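Local coordinates for glucan-binding protein C, GbpC (PDB 5UQZ) that probably binds glucan at the streptococcal cell surface and is implicated in both sucrose-dependent and sucrose-independent adherence, at residues Glu26-Asp31 against Pro345-Lys350; Ala37-Tyr42 against Lys339-Lys344; Leu83-Arg88 against Asn114-Lys119; Asp121-Met126 against Leu169-His174. All blocks are in the same frame, centred on the assembly; numbering follows the deposited sequence. Where two conformers were deposited one is given.

Contact 1: Glu26-Asp31 against Pro345-Lys350; sequences EKYQSD and PTPPEK
With CG anti to the backbone N (chi1 160°), Tyr28 sends its ring off the helix toward residues 345-350, where Pro347 lies alongside it and points the same way. Pro347 covers one ring face: its CB sits 3.8 Å from the centroid of the Tyr28 ring, only 13° off the ring normal, a CH-pi contact, and its CA lies over the ring centre. Tyr28 CE1 comes to 3.4 Å from Pro347 N, which lies over the same face, while the carbonyl carbon of Thr346 approaches the ring obliquely. Nearer the helix, Pro348 CD meets Tyr28 CB at 3.9 Å. Pro345 takes a different position, its carbonyl O lying at the ring edge. One water links the two segments there, donating to Pro345 O at 2.6 Å and hydrogen-bonding to Tyr28 OH at 2.7 Å, which ties the phenol end to the loop backbone. One turn further along the helix, Asp31 offers its CB to Pro345 CG at 3.9 Å, while its carboxylate is engaged on the helix itself, where OD1 pairs with Lys27 NZ at 3.4 Å. Pro345 and Pro348 also touch Tyr35 and Tyr21 of the same helix. The arrangement is that of a proline-rich segment, largely polyproline II in conformation, lying along the surface of the long helix 3-51 with a proline-tyrosine CH-pi contact.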
loop_
_atom_site.group_PDB
_atom_site.type_symbol
_atom_site.label_atom_id
_atom_site.label_comp_id
_atom_site.label_asym_id
_atom_site.label_seq_id
_atom_site.Cartn_x
_atom_site.Cartn_y
_atom_site.Cartn_z
ATOM N N GLU A 26 -4.112 -19.216 -23.525
ATOM C CA GLU A 26 -4.935 -18.536 -22.529
ATOM C C GLU A 26 -4.140 -17.451 -21.810
ATOM O O GLU A 26 -4.660 -16.351 -21.546
ATOM C CB GLU A 26 -5.475 -19.575 -21.548
ATOM C CG GLU A 26 -6.323 -20.636 -22.225
ATOM C CD GLU A 26 -6.554 -21.864 -21.360
ATOM O OE1 GLU A 26 -5.677 -22.256 -20.573
ATOM O OE2 GLU A 26 -7.656 -22.417 -21.453
ATOM N N LYS A 27 -2.870 -17.735 -21.496
ATOM C CA LYS A 27 -2.029 -16.753 -20.818
ATOM C C LYS A 27 -1.769 -15.568 -21.734
ATOM O O LYS A 27 -1.803 -14.413 -21.295
ATOM C CB LYS A 27 -0.712 -17.413 -20.395
ATOM C CG LYS A 27 0.298 -16.450 -19.762
ATOM C CD LYS A 27 -0.263 -15.837 -18.487
ATOM C CE LYS A 27 0.831 -15.067 -17.733
ATOM N NZ LYS A 27 0.281 -14.309 -16.586
ATOM N N TYR A 28 -1.556 -15.840 -23.020
ATOM C CA TYR A 28 -1.383 -14.768 -23.993
ATOM C C TYR A 28 -2.625 -13.874 -24.062
ATOM O O TYR A 28 -2.508 -12.642 -24.014
ATOM C CB TYR A 28 -1.044 -15.373 -25.358
ATOM C CG TYR A 28 -1.295 -14.459 -26.512
ATOM C CD1 TYR A 28 -0.414 -13.404 -26.762
ATOM C CD2 TYR A 28 -2.409 -14.598 -27.334
ATOM C CE1 TYR A 28 -0.621 -12.528 -27.801
ATOM C CE2 TYR A 28 -2.624 -13.713 -28.383
ATOM C CZ TYR A 28 -1.722 -12.679 -28.606
ATOM O OH TYR A 28 -1.904 -11.792 -29.632
ATOM N N GLN A 29 -3.823 -14.467 -24.130
ATOM C CA GLN A 29 -5.031 -13.642 -24.169
ATOM C C GLN A 29 -5.124 -12.755 -22.934
ATOM O O GLN A 29 -5.492 -11.574 -23.029
ATOM C CB GLN A 29 -6.262 -14.526 -24.256
ATOM C CG GLN A 29 -6.356 -15.268 -25.592
ATOM C CD GLN A 29 -7.562 -16.134 -25.645
ATOM O OE1 GLN A 29 -7.768 -16.999 -24.781
ATOM N NE2 GLN A 29 -8.393 -15.906 -26.644
ATOM N N SER A 30 -4.823 -13.312 -21.763
ATOM C CA SER A 30 -4.847 -12.532 -20.524
ATOM C C SER A 30 -3.788 -11.437 -20.562
ATOM O O SER A 30 -4.038 -10.284 -20.152
ATOM C CB SER A 30 -4.592 -13.482 -19.345
ATOM O OG SER A 30 -4.448 -12.751 -18.128
ATOM N N ASP A 31 -2.576 -11.795 -20.999
ATOM C CA ASP A 31 -1.486 -10.827 -21.066
ATOM C C ASP A 31 -1.791 -9.682 -22.030
ATOM O O ASP A 31 -1.387 -8.541 -21.776
ATOM C CB ASP A 31 -0.196 -11.503 -21.521
ATOM C CG ASP A 31 0.427 -12.404 -20.460
ATOM O OD1 ASP A 31 0.007 -12.345 -19.289
ATOM O OD2 ASP A 31 1.360 -13.177 -20.799
ATOM N N PRO A 345 2.642 -8.499 -26.065
ATOM C CA PRO A 345 2.784 -9.958 -26.073
ATOM C C PRO A 345 2.533 -10.537 -27.456
ATOM O O PRO A 345 1.734 -10.018 -28.242
ATOM C CB PRO A 345 1.701 -10.421 -25.086
ATOM C CG PRO A 345 1.458 -9.268 -24.187
ATOM C CD PRO A 345 1.677 -8.039 -25.053
ATOM N N THR A 346 3.235 -11.611 -27.740
ATOM C CA THR A 346 3.084 -12.340 -28.998
ATOM C C THR A 346 2.494 -13.720 -28.726
ATOM O O THR A 346 2.799 -14.328 -27.691
ATOM C CB THR A 346 4.431 -12.489 -29.711
ATOM O OG1 THR A 346 5.379 -13.075 -28.809
ATOM C CG2 THR A 346 4.949 -11.120 -30.168
ATOM N N PRO A 347 1.639 -14.225 -29.623
ATOM C CA PRO A 347 0.968 -15.486 -29.347
ATOM C C PRO A 347 1.946 -16.639 -29.443
ATOM O O PRO A 347 2.948 -16.561 -30.175
ATOM C CB PRO A 347 -0.092 -15.574 -30.459
ATOM C CG PRO A 347 0.414 -14.724 -31.533
ATOM C CD PRO A 347 1.139 -13.595 -30.858
ATOM N N PRO A 348 1.730 -17.709 -28.682
ATOM C CA PRO A 348 2.605 -18.876 -28.805
ATOM C C PRO A 348 2.454 -19.552 -30.155
ATOM O O PRO A 348 1.402 -19.503 -30.790
ATOM C CB PRO A 348 2.110 -19.810 -27.700
ATOM C CG PRO A 348 0.653 -19.434 -27.520
ATOM C CD PRO A 348 0.660 -17.926 -27.686
ATOM N N GLU A 349 3.554 -20.137 -30.604
ATOM C CA GLU A 349 3.540 -20.932 -31.823
ATOM C C GLU A 349 2.766 -22.223 -31.586
ATOM O O GLU A 349 2.970 -22.905 -30.582
ATOM C CB GLU A 349 4.974 -21.233 -32.255
ATOM C CG GLU A 349 5.733 -19.984 -32.688
ATOM C CD GLU A 349 7.128 -20.277 -33.212
ATOM O OE1 GLU A 349 7.531 -21.457 -33.225
ATOM O OE2 GLU A 349 7.830 -19.318 -33.603
ATOM N N LYS A 350 1.864 -22.543 -32.501
ATOM C CA LYS A 350 1.057 -23.753 -32.330
ATOM C C LYS A 350 1.932 -24.984 -32.602
ATOM O O LYS A 350 2.616 -25.029 -33.624
ATOM C CB LYS A 350 -0.204 -23.674 -33.247
ATOM C CG LYS A 350 -1.466 -24.458 -32.745
ATOM C CD LYS A 350 -1.030 -25.896 -32.379
ATOM C CE LYS A 350 -2.083 -26.997 -32.086
ATOM N NZ LYS A 350 -1.433 -28.357 -31.969
HETATM O O HOH W 1 -0.061 -9.850 -30.132
#

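Contact 2: Ala37-Tyr42 against Lys339-Lys344; sequences AQKAAY and KDPGAK
The irregular segment 339-344 passes beside one helical turn of 37-42, with CA atoms nearest at Tyr42 and Lys339 (5.6 Å) and at Lys39 and Pro341. Tyr42 lays one ring face over the loop backbone: Asp340 CA is above the ring centre, and Tyr42 CD1 comes to 3.4 Å from Lys339 C. Asp340 CB adds a CH-pi contact, 4.0 Å from the centroid of the Tyr42 ring, and the carboxylate plane is turned only 10° from that of the ring. Pro341 fits between three helix residues. Pro341 CB meets Gln38 CB at 3.9 Å, its CG rests on Lys39 CA, and its CD approaches Tyr42 CD2 at 4.0 Å. Lys39 has CG anti to the backbone N (chi1 -177°) and a bend at chi2, and its CD packs on Pro341 CG. The ammonium group forms a salt bridge with Glu43 and reaches Asp340 OD1 through a water, which donates to OD1 and to Gly342 O. A second water bridges the two backbones, donating to Gln38 O at 2.9 Å and to Lys339 O at 2.7 Å. Within the loop, Asp340 OD1 accepts from Gly342 N at 2.8 Å, with Gly342 N above the carboxylate plane. Gly342 has a positive phi of 78°, at which a CB would collide with the preceding carbonyl O; its own O is held by Tyr35 OH. An Asx turn, Asp340 to Gly342, therefore shapes the loop where it packs on the long helix.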
loop_
_atom_site.group_PDB
_atom_site.type_symbol
_atom_site.label_atom_id
_atom_site.label_comp_id
_atom_site.label_asym_id
_atom_site.label_seq_id
_atom_site.Cartn_x
_atom_site.Cartn_y
_atom_site.Cartn_z
ATOM N N ALA A 37 -4.208 -2.385 -21.176
ATOM C CA ALA A 37 -4.533 -1.451 -20.100
ATOM C C ALA A 37 -3.305 -0.673 -19.636
ATOM O O ALA A 37 -3.362 0.561 -19.457
ATOM C CB ALA A 37 -5.112 -2.245 -18.947
ATOM N N GLN A 38 -2.173 -1.357 -19.477
ATOM C CA GLN A 38 -0.965 -0.664 -19.035
ATOM C C GLN A 38 -0.499 0.333 -20.075
ATOM O O GLN A 38 -0.074 1.448 -19.734
ATOM C CB GLN A 38 0.157 -1.664 -18.815
ATOM C CG GLN A 38 -0.033 -2.532 -17.625
ATOM C CD GLN A 38 1.022 -3.591 -17.520
ATOM O OE1 GLN A 38 0.773 -4.781 -17.778
ATOM N NE2 GLN A 38 2.196 -3.174 -17.124
ATOM N N LYS A 39 -0.564 -0.067 -21.348
ATOM C CA LYS A 39 -0.115 0.829 -22.403
ATOM C C LYS A 39 -0.983 2.084 -22.456
ATOM O O LYS A 39 -0.469 3.192 -22.594
ATOM C CB LYS A 39 -0.165 0.082 -23.731
ATOM C CG LYS A 39 0.349 0.915 -24.890
ATOM C CD LYS A 39 1.862 1.122 -24.829
ATOM C CE LYS A 39 2.453 1.632 -26.177
ATOM N NZ LYS A 39 3.868 2.036 -26.015
ATOM N N ALA A 40 -2.312 1.932 -22.355
ATOM C CA ALA A 40 -3.192 3.094 -22.382
ATOM C C ALA A 40 -2.893 4.025 -21.221
ATOM O O ALA A 40 -2.868 5.245 -21.400
ATOM C CB ALA A 40 -4.644 2.647 -22.323
ATOM N N ALA A 41 -2.721 3.475 -20.016
ATOM C CA ALA A 41 -2.429 4.318 -18.864
ATOM C C ALA A 41 -1.087 5.033 -19.026
ATOM O O ALA A 41 -0.975 6.227 -18.696
ATOM C CB ALA A 41 -2.432 3.439 -17.609
ATOM N N TYR A 42 -0.051 4.316 -19.514
ATOM C CA TYR A 42 1.263 4.912 -19.740
ATOM C C TYR A 42 1.201 6.028 -20.769
ATOM O O TYR A 42 1.770 7.109 -20.561
ATOM C CB TYR A 42 2.219 3.820 -20.182
ATOM C CG TYR A 42 3.638 4.291 -20.432
ATOM C CD1 TYR A 42 4.369 4.924 -19.438
ATOM C CD2 TYR A 42 4.254 4.054 -21.658
ATOM C CE1 TYR A 42 5.683 5.298 -19.653
ATOM C CE2 TYR A 42 5.570 4.445 -21.889
ATOM C CZ TYR A 42 6.282 5.062 -20.873
ATOM O OH TYR A 42 7.587 5.419 -21.067
ATOM N N LYS A 339 3.926 2.754 -15.997
ATOM C CA LYS A 339 5.271 2.620 -16.535
ATOM C C LYS A 339 5.176 1.984 -17.917
ATOM O O LYS A 339 4.101 1.537 -18.372
ATOM C CB LYS A 339 6.122 1.713 -15.636
ATOM C CG LYS A 339 6.155 2.087 -14.188
ATOM C CD LYS A 339 6.879 3.323 -13.921
ATOM C CE LYS A 339 6.806 3.648 -12.438
ATOM N NZ LYS A 339 7.660 4.833 -12.137
ATOM N N ASP A 340 6.318 1.931 -18.592
ATOM C CA ASP A 340 6.357 1.401 -19.940
ATOM C C ASP A 340 6.168 -0.112 -19.888
ATOM O O ASP A 340 6.993 -0.812 -19.286
ATOM C CB ASP A 340 7.751 1.739 -20.483
ATOM C CG ASP A 340 7.947 1.314 -21.915
ATOM O OD1 ASP A 340 7.114 0.606 -22.495
ATOM O OD2 ASP A 340 9.006 1.694 -22.473
ATOM N N PRO A 341 5.125 -0.663 -20.512
ATOM C CA PRO A 341 4.937 -2.127 -20.500
ATOM C C PRO A 341 5.813 -2.866 -21.489
ATOM O O PRO A 341 5.766 -4.099 -21.533
ATOM C CB PRO A 341 3.467 -2.288 -20.875
ATOM C CG PRO A 341 3.188 -1.120 -21.776
ATOM C CD PRO A 341 4.058 0.041 -21.242
ATOM N N GLY A 342 6.619 -2.166 -22.269
ATOM C CA GLY A 342 7.444 -2.844 -23.264
ATOM C C GLY A 342 6.652 -3.240 -24.505
ATOM O O GLY A 342 5.687 -2.580 -24.903
ATOM N N ALA A 343 7.069 -4.341 -25.118
ATOM C CA ALA A 343 6.486 -4.800 -26.377
ATOM C C ALA A 343 5.220 -5.599 -26.121
ATOM O O ALA A 343 5.094 -6.288 -25.108
ATOM C CB ALA A 343 7.475 -5.675 -27.153
ATOM N N LYS A 344 4.272 -5.487 -27.051
ATOM C CA LYS A 344 3.041 -6.249 -26.941
ATOM C C LYS A 344 3.330 -7.750 -26.906
ATOM O O LYS A 344 4.210 -8.239 -27.620
ATOM C CB LYS A 344 2.111 -5.900 -28.099
ATOM C CG LYS A 344 0.755 -6.539 -28.037
ATOM C CD LYS A 344 0.078 -6.510 -29.376
ATOM C CE LYS A 344 -1.428 -6.477 -29.228
ATOM N NZ LYS A 344 -2.103 -7.184 -30.344
HETATM O O HOH W 2 1.561 1.239 -17.398
HETATM O O HOH W 3 3.573 -1.248 -17.519
HETATM O O HOH W 4 5.389 0.471 -24.633
#

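Contact 3: Leu83-Arg88 against Asn114-Lys119; sequences LTKEAR and NPYDPK
The polar link between Leu83-Arg88 and Asn114-Lys119 is the hydrogen bond from Tyr116 OH to Leu83 O, 2.7 Å long. The hydroxyl stands above the carbonyl plane of Leu83, 43° out of it, and the Leu83 oxygen lies at the edge of the Tyr116 ring. Van der Waals contacts add to this. Lys85, extended beyond CG, slides past Tyr116 in the opposite direction and brings CE to 3.6 Å from Tyr116 CD1; CE also touches Pro115 O. The Arg88 chain is bent at chi3. Its NH1 meets the ring edge in plane, with Arg88 NH1 3.5 Å from Tyr116 CE1. The guanidinium is turned 63° from the ring, so this is not a parallel stack. Pro115 contributes CG, which rests 3.8 Å from Leu83 O. Among the charges, Lys85 NZ forms a salt bridge with Glu120, while Arg88 NH1 makes a long, weak ion pair with the same residue. Side-chain bonds to backbone shape each segment: Thr84 OG1 accepts from Ala87 N at 3.0 Å, and Asn114 OD1 from Tyr116 N at 2.8 Å. Asp117 OD2 is gripped by both Lys119 N and Lys119 NZ, which reach it from opposite faces of its carboxylate plane. Tyr116 also packs on Thr122 and Trp123 of the adjoining strand. The whole joins a threonine N-cap on helix 85-91 to a loop built from two successive Asx turns.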
loop_
_atom_site.group_PDB
_atom_site.type_symbol
_atom_site.label_atom_id
_atom_site.label_comp_id
_atom_site.label_asym_id
_atom_site.label_seq_id
_atom_site.Cartn_x
_atom_site.Cartn_y
_atom_site.Cartn_z
ATOM N N LEU A 83 3.397 -3.037 23.377
ATOM C CA LEU A 83 3.384 -4.490 23.396
ATOM C C LEU A 83 4.695 -4.976 23.990
ATOM O O LEU A 83 5.767 -4.570 23.552
ATOM C CB LEU A 83 3.214 -4.987 21.952
ATOM C CG LEU A 83 3.078 -6.490 21.792
ATOM C CD1 LEU A 83 1.751 -6.980 22.354
ATOM C CD2 LEU A 83 3.208 -6.867 20.282
ATOM N N THR A 84 4.623 -5.873 24.962
ATOM C CA THR A 84 5.868 -6.389 25.533
ATOM C C THR A 84 6.636 -7.174 24.473
ATOM O O THR A 84 6.068 -7.730 23.527
ATOM C CB THR A 84 5.613 -7.285 26.754
ATOM O OG1 THR A 84 4.948 -8.479 26.292
ATOM C CG2 THR A 84 4.835 -6.547 27.845
ATOM N N LYS A 85 7.953 -7.220 24.614
ATOM C CA LYS A 85 8.717 -8.009 23.665
ATOM C C LYS A 85 8.373 -9.482 23.747
ATOM O O LYS A 85 8.382 -10.165 22.724
ATOM C CB LYS A 85 10.225 -7.760 23.789
ATOM C CG LYS A 85 10.612 -6.400 23.193
ATOM C CD LYS A 85 12.075 -6.251 22.975
ATOM C CE LYS A 85 12.394 -4.934 22.252
ATOM N NZ LYS A 85 13.863 -4.800 22.011
ATOM N N GLU A 86 8.079 -9.999 24.949
ATOM C CA GLU A 86 7.633 -11.388 25.044
ATOM C C GLU A 86 6.370 -11.641 24.243
ATOM O O GLU A 86 6.260 -12.653 23.555
ATOM C CB GLU A 86 7.424 -11.773 26.498
ATOM C CG GLU A 86 6.963 -13.216 26.637
ATOM C CD GLU A 86 7.019 -13.659 28.059
ATOM O OE1 GLU A 86 7.183 -12.804 28.947
ATOM O OE2 GLU A 86 6.886 -14.871 28.280
ATOM N N ALA A 87 5.404 -10.722 24.309
ATOM C CA ALA A 87 4.185 -10.914 23.520
ATOM C C ALA A 87 4.441 -10.758 22.028
ATOM O O ALA A 87 3.875 -11.512 21.220
ATOM C CB ALA A 87 3.098 -9.959 24.011
ATOM N N ARG A 88 5.289 -9.801 21.625
ATOM C CA ARG A 88 5.673 -9.698 20.226
ATOM C C ARG A 88 6.277 -11.013 19.732
ATOM O O ARG A 88 5.911 -11.519 18.667
ATOM C CB ARG A 88 6.654 -8.546 20.047
ATOM C CG ARG A 88 6.997 -8.274 18.547
ATOM C CD ARG A 88 8.273 -7.469 18.368
ATOM N NE ARG A 88 9.412 -8.113 19.018
ATOM C CZ ARG A 88 10.628 -7.575 19.153
ATOM N NH1 ARG A 88 10.909 -6.383 18.653
ATOM N NH2 ARG A 88 11.570 -8.246 19.795
ATOM N N ASN A 114 7.960 1.927 27.611
ATOM C CA ASN A 114 8.374 1.471 26.287
ATOM C C ASN A 114 9.580 0.529 26.388
ATOM O O ASN A 114 10.641 0.953 26.870
ATOM C CB ASN A 114 8.796 2.704 25.488
ATOM C CG ASN A 114 9.123 2.364 24.014
ATOM O OD1 ASN A 114 9.054 1.186 23.606
ATOM N ND2 ASN A 114 9.433 3.379 23.215
ATOM N N PRO A 115 9.496 -0.722 25.910
ATOM C CA PRO A 115 10.659 -1.597 25.950
ATOM C C PRO A 115 11.489 -1.525 24.683
ATOM O O PRO A 115 12.524 -2.207 24.619
ATOM C CB PRO A 115 10.030 -2.984 26.072
ATOM C CG PRO A 115 8.754 -2.868 25.255
ATOM C CD PRO A 115 8.251 -1.427 25.484
ATOM N N TYR A 116 11.060 -0.806 23.649
ATOM C CA TYR A 116 11.728 -0.776 22.354
ATOM C C TYR A 116 12.780 0.331 22.332
ATOM O O TYR A 116 12.572 1.444 22.830
ATOM C CB TYR A 116 10.723 -0.579 21.202
ATOM C CG TYR A 116 9.726 -1.713 21.141
ATOM C CD1 TYR A 116 10.023 -2.909 20.475
ATOM C CD2 TYR A 116 8.504 -1.632 21.782
ATOM C CE1 TYR A 116 9.182 -3.977 20.492
ATOM C CE2 TYR A 116 7.617 -2.708 21.815
ATOM C CZ TYR A 116 7.961 -3.862 21.158
ATOM O OH TYR A 116 7.120 -4.967 21.215
ATOM N N ASP A 117 13.921 0.031 21.737
ATOM C CA ASP A 117 14.955 1.018 21.520
ATOM C C ASP A 117 14.445 2.055 20.514
ATOM O O ASP A 117 13.628 1.729 19.644
ATOM C CB ASP A 117 16.147 0.296 20.910
ATOM C CG ASP A 117 17.379 1.160 20.875
ATOM O OD1 ASP A 117 18.107 1.207 21.887
ATOM O OD2 ASP A 117 17.634 1.835 19.857
ATOM N N PRO A 118 14.928 3.302 20.589
ATOM C CA PRO A 118 14.508 4.283 19.575
ATOM C C PRO A 118 14.792 3.852 18.148
ATOM O O PRO A 118 14.167 4.350 17.202
ATOM C CB PRO A 118 15.297 5.537 19.953
ATOM C CG PRO A 118 15.519 5.417 21.403
ATOM C CD PRO A 118 15.715 3.922 21.663
ATOM N N LYS A 119 15.797 3.014 17.947
ATOM C CA LYS A 119 16.254 2.669 16.611
ATOM C C LYS A 119 15.494 1.510 15.980
ATOM O O LYS A 119 15.836 1.129 14.852
ATOM C CB LYS A 119 17.748 2.353 16.631
ATOM C CG LYS A 119 18.572 3.535 17.201
ATOM C CD LYS A 119 20.090 3.285 17.086
ATOM C CE LYS A 119 20.580 2.107 17.877
ATOM N NZ LYS A 119 20.323 2.207 19.346
#

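Contact 4: Asp121-Met126 against Leu169-His174; sequences DTWFKM and LVNLFH
Asn171 stacks its amide on the indole of Trp123, the planes 12° apart, with Asn171 CB 3.6 Å from the centroid of the six-membered ring. Leu169 CG lies at the indole edge, and its CD2 packs on Trp123 CZ3 at 3.8 Å. On the other sheet face, Phe124 lies alongside Val170, pointing the same way; Phe124 CE1 meets Val170 CB at 3.8 Å and CE2 meets Leu172 CB at 3.7 Å. Met126 SD touches Val170 CG2. These side chains are held in register by the backbone: Thr122-Leu172 and Phe124-Val170 are hydrogen-bonded pairs, with Leu172 N to Thr122 O at 2.8 Å. Beyond the last pair, Asp121 OD1 accepts from His174 N at 2.9 Å (163°), on the anti side of the carboxylate. Water joins Asp121 OD2 to Asn171 ND2. Further out, His174 ND1 bonds to Ala72 O, and Leu172 packs on Val134 and Tyr136 of strand 132-137, part of the larger sheet. The strands are antiparallel neighbours in a four-stranded sheet, whose outer strand 122-127 also bonds to the backbone of Gln81 and Leu83; its Phe124 face packs against the larger sheet, consistent with the beta-supersandwich fold of this protein.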
loop_
_atom_site.group_PDB
_atom_site.type_symbol
_atom_site.label_atom_id
_atom_site.label_comp_id
_atom_site.label_asym_id
_atom_site.label_seq_id
_atom_site.Cartn_x
_atom_site.Cartn_y
_atom_site.Cartn_z
ATOM N N ASP A 121 11.702 -0.774 15.069
ATOM C CA ASP A 121 10.256 -0.778 14.929
ATOM C C ASP A 121 9.620 -1.045 16.287
ATOM O O ASP A 121 10.116 -1.852 17.064
ATOM C CB ASP A 121 9.826 -1.872 13.949
ATOM C CG ASP A 121 10.352 -1.692 12.540
ATOM O OD1 ASP A 121 10.755 -0.573 12.138
ATOM O OD2 ASP A 121 10.312 -2.688 11.797
ATOM N N THR A 122 8.517 -0.358 16.568
ATOM C CA THR A 122 7.906 -0.375 17.899
ATOM C C THR A 122 6.459 -0.823 17.802
ATOM O O THR A 122 5.754 -0.443 16.879
ATOM C CB THR A 122 7.998 1.073 18.441
ATOM O OG1 THR A 122 9.398 1.423 18.560
ATOM C CG2 THR A 122 7.361 1.246 19.804
ATOM N N TRP A 123 5.972 -1.586 18.757
ATOM C CA TRP A 123 4.599 -2.101 18.754
ATOM C C TRP A 123 3.841 -1.536 19.945
ATOM O O TRP A 123 4.375 -1.521 21.069
ATOM C CB TRP A 123 4.630 -3.627 18.883
ATOM C CG TRP A 123 5.018 -4.389 17.670
ATOM C CD1 TRP A 123 6.308 -4.669 17.241
ATOM C CD2 TRP A 123 4.146 -5.049 16.748
ATOM N NE1 TRP A 123 6.267 -5.458 16.110
ATOM C CE2 TRP A 123 4.955 -5.709 15.791
ATOM C CE3 TRP A 123 2.761 -5.144 16.645
ATOM C CZ2 TRP A 123 4.406 -6.456 14.764
ATOM C CZ3 TRP A 123 2.217 -5.870 15.627
ATOM C CH2 TRP A 123 3.035 -6.511 14.691
ATOM N N PHE A 124 2.587 -1.162 19.716
ATOM C CA PHE A 124 1.763 -0.639 20.792
ATOM C C PHE A 124 0.304 -0.724 20.390
ATOM O O PHE A 124 -0.024 -0.901 19.215
ATOM C CB PHE A 124 2.125 0.814 21.185
ATOM C CG PHE A 124 2.221 1.770 20.031
ATOM C CD1 PHE A 124 1.095 2.376 19.500
ATOM C CD2 PHE A 124 3.465 2.066 19.490
ATOM C CE1 PHE A 124 1.227 3.295 18.429
ATOM C CE2 PHE A 124 3.588 2.958 18.441
ATOM C CZ PHE A 124 2.452 3.566 17.927
ATOM N N LYS A 125 -0.574 -0.592 21.379
ATOM C CA LYS A 125 -2.000 -0.470 21.132
ATOM C C LYS A 125 -2.361 1.004 21.163
ATOM O O LYS A 125 -1.972 1.720 22.079
ATOM C CB LYS A 125 -2.729 -1.199 22.270
ATOM C CG LYS A 125 -4.204 -1.390 22.141
ATOM C CD LYS A 125 -4.881 -1.659 23.491
ATOM C CE LYS A 125 -4.306 -2.858 24.151
ATOM N NZ LYS A 125 -5.171 -3.300 25.305
ATOM N N MET A 126 -3.074 1.451 20.148
ATOM C CA MET A 126 -3.652 2.786 20.181
ATOM C C MET A 126 -5.053 2.732 20.763
ATOM O O MET A 126 -5.737 1.703 20.704
ATOM C CB MET A 126 -3.737 3.367 18.770
ATOM C CG MET A 126 -2.383 3.780 18.195
ATOM S SD MET A 126 -2.466 4.496 16.564
ATOM C CE MET A 126 -2.926 6.173 16.939
ATOM N N LEU A 169 -4.025 -2.600 17.285
ATOM C CA LEU A 169 -2.622 -2.912 17.434
ATOM C C LEU A 169 -1.831 -2.272 16.289
ATOM O O LEU A 169 -2.223 -2.388 15.114
ATOM C CB LEU A 169 -2.442 -4.418 17.451
ATOM C CG LEU A 169 -1.017 -4.920 17.769
ATOM C CD1 LEU A 169 -0.604 -4.503 19.188
ATOM C CD2 LEU A 169 -0.950 -6.429 17.577
ATOM N N VAL A 170 -0.668 -1.706 16.609
ATOM C CA VAL A 170 0.145 -0.950 15.663
ATOM C C VAL A 170 1.567 -1.463 15.684
ATOM O O VAL A 170 2.171 -1.617 16.761
ATOM C CB VAL A 170 0.148 0.558 15.993
ATOM C CG1 VAL A 170 1.131 1.317 15.100
ATOM C CG2 VAL A 170 -1.258 1.102 15.819
ATOM N N ASN A 171 2.129 -1.686 14.501
ATOM C CA ASN A 171 3.566 -1.815 14.291
ATOM C C ASN A 171 3.994 -0.502 13.639
ATOM O O ASN A 171 3.578 -0.196 12.507
ATOM C CB ASN A 171 3.809 -3.002 13.367
ATOM C CG ASN A 171 5.270 -3.355 13.216
ATOM O OD1 ASN A 171 6.166 -2.839 13.912
ATOM N ND2 ASN A 171 5.513 -4.290 12.319
ATOM N N LEU A 172 4.717 0.317 14.402
ATOM C CA LEU A 172 5.174 1.612 13.958
ATOM C C LEU A 172 6.612 1.474 13.485
ATOM O O LEU A 172 7.529 1.191 14.275
ATOM C CB LEU A 172 5.108 2.601 15.119
ATOM C CG LEU A 172 5.596 4.013 14.815
ATOM C CD1 LEU A 172 4.615 4.751 13.978
ATOM C CD2 LEU A 172 5.802 4.809 16.146
ATOM N N PHE A 173 6.849 1.700 12.198
ATOM C CA PHE A 173 8.212 1.507 11.662
ATOM C C PHE A 173 9.119 2.649 12.061
ATOM O O PHE A 173 8.716 3.822 12.086
ATOM C CB PHE A 173 8.087 1.417 10.135
ATOM C CG PHE A 173 7.276 0.193 9.717
ATOM C CD1 PHE A 173 7.784 -1.102 9.953
ATOM C CD2 PHE A 173 5.970 0.333 9.244
ATOM C CE1 PHE A 173 7.027 -2.207 9.617
ATOM C CE2 PHE A 173 5.221 -0.784 8.927
ATOM C CZ PHE A 173 5.754 -2.055 9.118
ATOM N N HIS A 174 10.387 2.329 12.343
ATOM C CA HIS A 174 11.302 3.417 12.692
ATOM C C HIS A 174 11.602 4.294 11.481
ATOM O O HIS A 174 11.958 5.459 11.658
ATOM C CB HIS A 174 12.566 2.908 13.376
ATOM C CG HIS A 174 13.482 2.144 12.489
ATOM N ND1 HIS A 174 14.496 2.764 11.797
ATOM C CD2 HIS A 174 13.530 0.837 12.162
ATOM C CE1 HIS A 174 15.139 1.852 11.082
ATOM N NE2 HIS A 174 14.591 0.674 11.315
HETATM O O HOH W 5 8.525 -4.629 12.478
#

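How the contacts relate
Contacts 1 and 2 are surface contacts that share helix 3-51: adjoining segments of the C-terminal tail pass along it, with centres 16 Å apart. Both cover a tyrosine face, contact 1 with a proline and contact 2 with loop backbone, and both bridge the segments by water. Contacts 3 and 4 lie on the opposite side of the chain's centre, in the glucan-binding protein C domain. Contact 4 is buried and combines strand pairing with apolar packing, whereas contact 3, partly buried, relies on one tyrosine hydroxyl bond and lysine and arginine side chains beside the ring. These two touch, with a probable hydrogen bond between Leu83 N and Trp123 O, 2.9 Å. Contact 1 encloses the other three along the chain.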